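Local atomic coordinates of SdbC (Legionella pneumophila subsp. pneumophila, PDB entry 4KSN), a protein that is an effector of unknown molecular function, represented by its C-terminal domain, a small antiparallel sheet that associates with other copies of itself. Residues D8-Y19 with T61-V71. The protein carries 1 engineered substitution. Numbering follows the deposited sequence. Where two conformers were deposited one is given.
Sequences DTHLADLYLLKY and TVSLRQLIVSV
The imidazole of His10 turns its edge to Ile68, whose CG2 lies in the ring plane 3.9 Å from CD2, while the backbone N of Ala12 sits over one ring face, offset toward the rim. The Tyr15 ring likewise meets Leu64 CD2 at its edge, 3.6 Å from ring atom CD2, and runs alongside Gln66, its plane 47° from the amide. These pairs line one face of an antiparallel beta sheet; within the chain, the strand holding 10-19 lies between 62-71 and 26-33. With CG anti to the backbone N (chi1 -172°) and the chain extended beyond it, Gln66 lays its methylenes along the tyrosine; a water then joins Tyr15 OH to Gln66 OE1, so a long amide suits a place that is greasy at its base and polar at its end. Leucine suits the apolar neighbourhood beside the tyrosine: Leu17 CD2 packs 3.6 Å from Leu64 CB. On the other face, Val69 suits an apolar neighbour, its CG2 branch meeting Leu14 CD1 at 3.8 Å. Leu67 to Val71 pair antiparallel with a strand of a second subunit, carrying the sheet across the interface. A classic beta bulge at Leu11 and Ala12 shifts the register by one: both amides donate to Val69 O, at 2.7 Å from Leu11 N and 3.2 Å from Ala12 N. Across the bulge, His10 NE2 donates to Asp13 OD1 at 2.7 Å, with the oxygen in the imidazole plane but the nitrogen 41° above the carboxylate plane.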
loop_
_atom_site.group_PDB
_atom_site.type_symbol
_atom_site.label_atom_id
_atom_site.label_comp_id
_atom_site.label_asym_id
_atom_site.label_seq_id
_atom_site.Cartn_x
_atom_site.Cartn_y
_atom_site.Cartn_z
ATOM N N ASP A 8 11.775 -16.156 -2.045
ATOM C CA ASP A 8 10.369 -16.391 -2.504
ATOM C C ASP A 8 9.446 -15.254 -2.036
ATOM O O ASP A 8 8.941 -15.264 -0.907
ATOM C CB ASP A 8 9.858 -17.765 -2.020
ATOM C CG ASP A 8 8.457 -18.095 -2.537
ATOM O OD1 ASP A 8 7.778 -17.177 -3.036
ATOM O OD2 ASP A 8 8.025 -19.267 -2.445
ATOM N N THR A 9 9.188 -14.310 -2.936
ATOM C CA THR A 9 8.619 -13.030 -2.556
ATOM C C THR A 9 7.098 -13.054 -2.238
ATOM O O THR A 9 6.249 -13.549 -3.007
ATOM C CB THR A 9 8.950 -11.944 -3.594
ATOM O OG1 THR A 9 8.483 -10.679 -3.116
ATOM C CG2 THR A 9 8.324 -12.262 -4.960
ATOM N N HIS A 10 6.791 -12.484 -1.080
ATOM C CA HIS A 10 5.428 -12.476 -0.529
ATOM C C HIS A 10 4.570 -11.476 -1.301
ATOM O O HIS A 10 4.938 -10.321 -1.426
ATOM C CB HIS A 10 5.518 -12.065 0.940
ATOM C CG HIS A 10 4.196 -11.775 1.576
ATOM N ND1 HIS A 10 3.582 -10.543 1.484
ATOM C CD2 HIS A 10 3.382 -12.544 2.330
ATOM C CE1 HIS A 10 2.432 -10.576 2.136
ATOM N NE2 HIS A 10 2.293 -11.777 2.668
ATOM N N LEU A 11 3.435 -11.917 -1.800
ATOM C CA LEU A 11 2.560 -11.108 -2.634
ATOM C C LEU A 11 1.320 -10.601 -1.875
ATOM O O LEU A 11 0.981 -9.419 -1.953
ATOM C CB LEU A 11 2.120 -11.950 -3.822
ATOM C CG LEU A 11 1.592 -11.292 -5.081
ATOM C CD1 LEU A 11 2.680 -10.505 -5.808
ATOM C CD2 LEU A 11 1.013 -12.366 -5.983
ATOM N N ALA A 12 0.656 -11.480 -1.134
ATOM C CA ALA A 12 -0.621 -11.141 -0.459
ATOM C C ALA A 12 -0.878 -12.098 0.684
ATOM O O ALA A 12 -0.231 -13.109 0.782
ATOM C CB ALA A 12 -1.773 -11.234 -1.438
ATOM N N ASP A 13 -1.796 -11.741 1.547
ATOM C CA ASP A 13 -2.238 -12.616 2.619
ATOM C C ASP A 13 -3.688 -12.951 2.321
ATOM O O ASP A 13 -4.413 -12.126 1.745
ATOM C CB ASP A 13 -2.235 -11.924 3.949
ATOM C CG ASP A 13 -0.869 -11.397 4.314
ATOM O OD1 ASP A 13 0.102 -12.141 4.134
ATOM O OD2 ASP A 13 -0.817 -10.245 4.778
ATOM N N LEU A 14 -4.099 -14.113 2.790
ATOM C CA LEU A 14 -5.499 -14.544 2.768
ATOM C C LEU A 14 -5.779 -15.114 4.137
ATOM O O LEU A 14 -4.813 -15.367 4.912
ATOM C CB LEU A 14 -5.624 -15.644 1.717
ATOM C CG LEU A 14 -5.515 -15.207 0.275
ATOM C CD1 LEU A 14 -5.619 -16.415 -0.606
ATOM C CD2 LEU A 14 -6.570 -14.159 -0.054
ATOM N N TYR A 15 -7.052 -15.222 4.506
ATOM C CA TYR A 15 -7.399 -15.661 5.829
ATOM C C TYR A 15 -8.487 -16.742 5.708
ATOM O O TYR A 15 -9.450 -16.565 4.964
ATOM C CB TYR A 15 -7.894 -14.475 6.667
ATOM C CG TYR A 15 -6.843 -13.494 6.945
ATOM C CD1 TYR A 15 -6.553 -12.445 6.036
ATOM C CD2 TYR A 15 -6.018 -13.647 8.034
ATOM C CE1 TYR A 15 -5.523 -11.616 6.244
ATOM C CE2 TYR A 15 -4.955 -12.790 8.233
ATOM C CZ TYR A 15 -4.747 -11.769 7.368
ATOM O OH TYR A 15 -3.723 -10.917 7.571
ATOM N N LEU A 16 -8.323 -17.820 6.458
ATOM C CA LEU A 16 -9.331 -18.833 6.631
ATOM C C LEU A 16 -10.059 -18.531 7.914
ATOM O O LEU A 16 -9.434 -18.488 8.989
ATOM C CB LEU A 16 -8.642 -20.186 6.727
ATOM C CG LEU A 16 -9.510 -21.421 6.790
ATOM C CD1 LEU A 16 -10.402 -21.604 5.557
ATOM C CD2 LEU A 16 -8.600 -22.626 6.935
ATOM N N LEU A 17 -11.342 -18.248 7.780
ATOM C CA LEU A 17 -12.150 -17.746 8.834
ATOM C C LEU A 17 -13.222 -18.807 9.083
ATOM O O LEU A 17 -13.904 -19.228 8.173
ATOM C CB LEU A 17 -12.843 -16.430 8.485
ATOM C CG LEU A 17 -12.039 -15.117 8.404
ATOM C CD1 LEU A 17 -13.058 -13.969 8.428
ATOM C CD2 LEU A 17 -10.914 -14.926 9.464
ATOM N N LYS A 18 -13.420 -19.124 10.366
ATOM C CA LYS A 18 -14.398 -20.139 10.724
ATOM C C LYS A 18 -15.084 -19.661 11.973
ATOM O O LYS A 18 -14.480 -19.096 12.810
ATOM C CB LYS A 18 -13.741 -21.538 10.874
ATOM C CG LYS A 18 -13.220 -22.138 9.622
ATOM C CD LYS A 18 -12.407 -23.405 9.880
ATOM C CE LYS A 18 -11.943 -24.093 8.618
ATOM N NZ LYS A 18 -13.043 -24.689 7.772
ATOM N N TYR A 19 -16.397 -19.815 12.046
ATOM C CA TYR A 19 -17.138 -19.299 13.207
ATOM C C TYR A 19 -18.388 -20.153 13.477
ATOM O O TYR A 19 -19.026 -20.674 12.586
ATOM C CB TYR A 19 -17.503 -17.823 13.056
ATOM C CG TYR A 19 -18.472 -17.511 11.944
ATOM C CD1 TYR A 19 -19.847 -17.502 12.159
ATOM C CD2 TYR A 19 -18.011 -17.167 10.668
ATOM C CE1 TYR A 19 -20.748 -17.247 11.112
ATOM C CE2 TYR A 19 -18.881 -16.878 9.647
ATOM C CZ TYR A 19 -20.235 -16.881 9.857
ATOM O OH TYR A 19 -21.053 -16.589 8.841
ATOM N N THR A 61 -14.917 -14.986 18.989
ATOM C CA THR A 61 -15.864 -15.836 18.329
ATOM C C THR A 61 -15.492 -16.218 16.890
ATOM O O THR A 61 -16.200 -16.950 16.284
ATOM C CB THR A 61 -17.273 -15.203 18.302
ATOM O OG1 THR A 61 -17.185 -13.864 17.809
ATOM C CG2 THR A 61 -17.869 -15.171 19.710
ATOM N N VAL A 62 -14.372 -15.783 16.351
ATOM C CA VAL A 62 -14.066 -16.147 14.984
ATOM C C VAL A 62 -12.661 -16.731 14.931
ATOM O O VAL A 62 -11.737 -16.059 15.344
ATOM C CB VAL A 62 -14.113 -14.878 14.105
ATOM C CG1 VAL A 62 -13.717 -15.230 12.682
ATOM C CG2 VAL A 62 -15.499 -14.224 14.122
ATOM N N SER A 63 -12.483 -17.933 14.403
ATOM C CA SER A 63 -11.152 -18.525 14.243
ATOM C C SER A 63 -10.535 -17.962 12.951
ATOM O O SER A 63 -11.187 -17.990 11.933
ATOM C CB SER A 63 -11.338 -20.033 14.153
ATOM O OG SER A 63 -10.255 -20.697 13.554
ATOM N N LEU A 64 -9.297 -17.508 13.010
ATOM C CA LEU A 64 -8.637 -16.943 11.839
ATOM C C LEU A 64 -7.284 -17.598 11.730
ATOM O O LEU A 64 -6.547 -17.671 12.723
ATOM C CB LEU A 64 -8.487 -15.465 12.116
ATOM C CG LEU A 64 -7.639 -14.594 11.189
ATOM C CD1 LEU A 64 -8.168 -13.192 11.346
ATOM C CD2 LEU A 64 -6.140 -14.637 11.482
ATOM N N ARG A 65 -6.959 -18.118 10.560
ATOM C CA ARG A 65 -5.636 -18.562 10.257
ATOM C C ARG A 65 -5.170 -17.828 8.976
ATOM O O ARG A 65 -5.933 -17.690 8.050
ATOM C CB ARG A 65 -5.609 -20.066 9.977
ATOM C CG ARG A 65 -5.904 -20.937 11.233
ATOM C CD ARG A 65 -4.823 -20.727 12.310
ATOM N NE ARG A 65 -3.434 -20.740 11.792
ATOM C CZ ARG A 65 -2.658 -21.827 11.705
ATOM N NH1 ARG A 65 -1.442 -21.737 11.231
ATOM N NH2 ARG A 65 -3.102 -23.040 12.103
ATOM N N GLN A 66 -3.947 -17.376 8.981
ATOM C CA GLN A 66 -3.397 -16.597 7.884
ATOM C C GLN A 66 -2.648 -17.486 6.923
ATOM O O GLN A 66 -1.838 -18.359 7.314
ATOM C CB GLN A 66 -2.475 -15.517 8.438
ATOM C CG GLN A 66 -1.998 -14.522 7.385
ATOM C CD GLN A 66 -1.152 -13.411 7.970
ATOM O OE1 GLN A 66 -1.287 -13.075 9.134
ATOM N NE2 GLN A 66 -0.304 -12.828 7.167
ATOM N N LEU A 67 -2.874 -17.238 5.632
ATOM C CA LEU A 67 -2.117 -17.864 4.578
ATOM C C LEU A 67 -1.369 -16.812 3.810
ATOM O O LEU A 67 -1.760 -15.645 3.754
ATOM C CB LEU A 67 -3.074 -18.570 3.599
ATOM C CG LEU A 67 -4.123 -19.486 4.188
ATOM C CD1 LEU A 67 -4.941 -20.082 3.067
ATOM C CD2 LEU A 67 -3.525 -20.586 5.056
ATOM N N ILE A 68 -0.314 -17.219 3.195
ATOM C CA ILE A 68 0.415 -16.307 2.429
ATOM C C ILE A 68 0.484 -16.808 0.975
ATOM O O ILE A 68 0.503 -18.012 0.698
ATOM C CB ILE A 68 1.786 -16.017 3.035
ATOM C CG1 ILE A 68 2.653 -17.237 3.033
ATOM C CG2 ILE A 68 1.678 -15.381 4.438
ATOM C CD1 ILE A 68 4.121 -16.901 2.889
ATOM N N VAL A 69 0.482 -15.832 0.056
ATOM C CA VAL A 69 0.516 -16.076 -1.372
ATOM C C VAL A 69 1.840 -15.486 -1.827
ATOM O O VAL A 69 2.160 -14.301 -1.541
ATOM C CB VAL A 69 -0.676 -15.410 -2.117
ATOM C CG1 VAL A 69 -0.614 -15.751 -3.594
ATOM C CG2 VAL A 69 -2.024 -15.809 -1.513
ATOM N N SER A 70 2.638 -16.292 -2.512
ATOM C CA SER A 70 3.960 -15.867 -2.927
ATOM C C SER A 70 4.194 -16.339 -4.335
ATOM O O SER A 70 3.475 -17.185 -4.853
ATOM C CB SER A 70 5.041 -16.445 -1.988
ATOM O OG SER A 70 4.604 -16.397 -0.636
ATOM N N VAL A 71 5.233 -15.814 -4.948
ATOM C CA VAL A 71 5.506 -16.193 -6.316
ATOM C C VAL A 71 6.522 -17.289 -6.324
ATOM O O VAL A 71 7.543 -17.190 -5.656
ATOM C CB VAL A 71 6.034 -15.055 -7.188
ATOM C CG1 VAL A 71 5.918 -15.453 -8.649
ATOM C CG2 VAL A 71 5.248 -13.806 -6.938
HETATM O O HOH W 1 -1.949 -10.150 9.998
HETATM O O HOH W 2 -9.818 -20.700 10.792
#